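Local coordinates for extracellular serine protease (Aeromonas sobria, PDB 3WQB), which preferentially cleaves peptide bonds that follow two basic residues, one of them lysine, as a secreted calcium-binding protease of the furin subfamily of subtilases, at residues Leu68-Val74 and Ala136-Gln142. The protein carries 1 engineered substitution. Sequence-based numbering, arbitrary orientation.
Sequences LGQGVNV and APRAQLQ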
loop_
_atom_site.group_PDB
_atom_site.type_symbol
_atom_site.label_atom_id
_atom_site.label_comp_id
_atom_site.label_asym_id
_atom_site.label_seq_id
_atom_site.Cartn_x
_atom_site.Cartn_y
_atom_site.Cartn_z
ATOM N N LEU A 68 -23.658 -4.241 -8.563
ATOM C CA LEU A 68 -23.610 -3.843 -7.161
ATOM C C LEU A 68 -22.690 -4.697 -6.290
ATOM O O LEU A 68 -22.713 -4.580 -5.061
ATOM C CB LEU A 68 -25.030 -3.824 -6.576
ATOM C CG LEU A 68 -26.031 -2.806 -7.130
ATOM C CD1 LEU A 68 -27.412 -3.059 -6.556
ATOM C CD2 LEU A 68 -25.588 -1.371 -6.882
ATOM N N GLY A 69 -21.883 -5.555 -6.909
ATOM C CA GLY A 69 -20.954 -6.379 -6.148
ATOM C C GLY A 69 -21.501 -7.711 -5.669
ATOM O O GLY A 69 -20.854 -8.404 -4.897
ATOM N N GLN A 70 -22.694 -8.076 -6.137
ATOM C CA GLN A 70 -23.321 -9.342 -5.765
ATOM C C GLN A 70 -22.413 -10.537 -6.056
ATOM O O GLN A 70 -21.805 -10.623 -7.130
ATOM C CB GLN A 70 -24.684 -9.496 -6.461
ATOM C CG GLN A 70 -24.688 -9.410 -8.006
ATOM C CD GLN A 70 -24.908 -8.005 -8.580
ATOM O OE1 GLN A 70 -24.510 -7.001 -8.000
ATOM N NE2 GLN A 70 -25.526 -7.946 -9.752
ATOM N N GLY A 71 -22.284 -11.416 -5.065
ATOM C CA GLY A 71 -21.492 -12.631 -5.199
ATOM C C GLY A 71 -20.014 -12.454 -4.912
ATOM O O GLY A 71 -19.255 -13.422 -4.982
ATOM N N VAL A 72 -19.599 -11.224 -4.591
ATOM C CA VAL A 72 -18.175 -10.932 -4.339
ATOM C C VAL A 72 -17.838 -10.851 -2.853
ATOM O O VAL A 72 -18.436 -10.062 -2.121
ATOM C CB VAL A 72 -17.714 -9.648 -5.051
ATOM C CG1 VAL A 72 -16.201 -9.418 -4.841
ATOM C CG2 VAL A 72 -18.007 -9.741 -6.537
ATOM N N ASN A 73 -16.882 -11.676 -2.423
ATOM C CA ASN A 73 -16.455 -11.743 -1.026
ATOM C C ASN A 73 -15.217 -10.882 -0.813
ATOM O O ASN A 73 -14.207 -11.053 -1.508
ATOM C CB ASN A 73 -16.154 -13.187 -0.613
ATOM C CG ASN A 73 -17.394 -14.059 -0.559
ATOM O OD1 ASN A 73 -18.514 -13.579 -0.339
ATOM N ND2 ASN A 73 -17.193 -15.362 -0.747
ATOM N N VAL A 74 -15.319 -9.939 0.118
ATOM C CA VAL A 74 -14.239 -9.013 0.425
ATOM C C VAL A 74 -13.778 -9.193 1.871
ATOM O O VAL A 74 -14.601 -9.164 2.794
ATOM C CB VAL A 74 -14.677 -7.539 0.219
ATOM C CG1 VAL A 74 -13.506 -6.599 0.452
ATOM C CG2 VAL A 74 -15.247 -7.313 -1.176
ATOM N N ALA A 136 -20.161 -1.053 -3.496
ATOM C CA ALA A 136 -20.567 -2.388 -3.917
ATOM C C ALA A 136 -21.473 -2.930 -2.804
ATOM O O ALA A 136 -21.071 -3.811 -2.026
ATOM C CB ALA A 136 -19.342 -3.269 -4.119
ATOM N N PRO A 137 -22.714 -2.407 -2.725
ATOM C CA PRO A 137 -23.562 -2.658 -1.561
ATOM C C PRO A 137 -24.145 -4.066 -1.483
ATOM O O PRO A 137 -24.863 -4.384 -0.528
ATOM C CB PRO A 137 -24.667 -1.608 -1.698
ATOM C CG PRO A 137 -24.774 -1.380 -3.156
ATOM C CD PRO A 137 -23.372 -1.523 -3.705
ATOM N N ARG A 138 -23.829 -4.910 -2.455
ATOM C CA ARG A 138 -24.220 -6.315 -2.368
ATOM C C ARG A 138 -23.032 -7.254 -2.137
ATOM O O ARG A 138 -23.199 -8.480 -2.074
ATOM C CB ARG A 138 -25.055 -6.734 -3.585
ATOM C CG ARG A 138 -26.393 -5.999 -3.702
ATOM C CD ARG A 138 -27.260 -6.569 -4.820
ATOM N NE ARG A 138 -27.611 -7.959 -4.553
ATOM C CZ ARG A 138 -27.984 -8.848 -5.471
ATOM N NH1 ARG A 138 -28.064 -8.520 -6.754
ATOM N NH2 ARG A 138 -28.266 -10.083 -5.096
ATOM N N ALA A 139 -21.835 -6.683 -2.002
ATOM C CA ALA A 139 -20.660 -7.484 -1.660
ATOM C C ALA A 139 -20.767 -7.982 -0.214
ATOM O O ALA A 139 -21.494 -7.394 0.602
ATOM C CB ALA A 139 -19.384 -6.681 -1.879
ATOM N N GLN A 140 -20.041 -9.052 0.099
ATOM C CA GLN A 140 -20.071 -9.652 1.441
ATOM C C GLN A 140 -18.738 -9.461 2.142
ATOM O O GLN A 140 -17.690 -9.670 1.543
ATOM C CB GLN A 140 -20.422 -11.138 1.367
ATOM C CG GLN A 140 -21.830 -11.416 0.854
ATOM C CD GLN A 140 -22.817 -11.711 1.963
ATOM O OE1 GLN A 140 -23.447 -10.806 2.508
ATOM N NE2 GLN A 140 -22.968 -12.990 2.293
ATOM N N LEU A 141 -18.795 -9.088 3.416
ATOM C CA LEU A 141 -17.597 -8.725 4.181
ATOM C C LEU A 141 -17.208 -9.732 5.247
ATOM O O LEU A 141 -18.074 -10.353 5.892
ATOM C CB LEU A 141 -17.821 -7.398 4.905
ATOM C CG LEU A 141 -18.147 -6.162 4.084
ATOM C CD1 LEU A 141 -18.752 -5.103 5.000
ATOM C CD2 LEU A 141 -16.882 -5.674 3.402
ATOM N N GLN A 142 -15.898 -9.880 5.428
ATOM C CA GLN A 142 -15.332 -10.442 6.648
ATOM C C GLN A 142 -14.350 -9.437 7.226
ATOM O O GLN A 142 -13.735 -8.665 6.486
ATOM C CB GLN A 142 -14.555 -11.720 6.362
ATOM C CG GLN A 142 -15.367 -12.921 5.978
ATOM C CD GLN A 142 -14.461 -14.042 5.519
ATOM O OE1 GLN A 142 -13.345 -13.801 5.034
ATOM N NE2 GLN A 142 -14.926 -15.278 5.671
HETATM O O HOH W 1 -22.959 -11.142 -2.462
#
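Arg138 lies across Leu68 and Gln70 where two neighbouring parallel strands of the subtilisin-type α/β domain begin, strands 73-77 and 140-144 of its central sheet. Each strand is entered through a beta turn, type II from Gly69 to Val72 and type I from Ala136 to Ala139, and the turns pack against each other. Arg138 CB sits 3.5 Å from Leu68 O, the carbonyl that also accepts the backbone N-H of Arg138. CG and CD then pass over the leucine, Arg138 CD lying 3.9 Å from Leu68 CD1. At chi3 (63°) the chain bends, and this turn lays the guanidinium over Gln70, whose CB stands 3.5 Å from Arg138 CZ, above the centre of the planar group. Arg138 NE and NH2 also face Gln70 CB, both within 3.9 Å. The guanidinium face thus rests on an aliphatic carbon, while Arg138 NH1 runs alongside the amide, 3.7 Å from Gln70 CD, with the amide and guanidinium planes 23° apart. The amide is held from its own side of the contact: OE1 accepts from Leu68 N, and NE2 donates to Gly66 O. Leu68 also reaches Pro137, near the first calcium site, through CD2. Gly69, at positive phi, brings its CA to 4.0 Å from Ala136 CB. Beyond the turns regular parallel pairing sets in: Gln140 N donates to Val72 O, Val74 N to Gln140 O, and Gln142 N to Val74 O. Val74 and Leu141 share the sheet face covered by helix 115-124, whereas Asn73 and Gln140 project from the other. Between the turns, one water accepts from Gly71 N and donates to Arg138 O, at 2.7 Å from each atom.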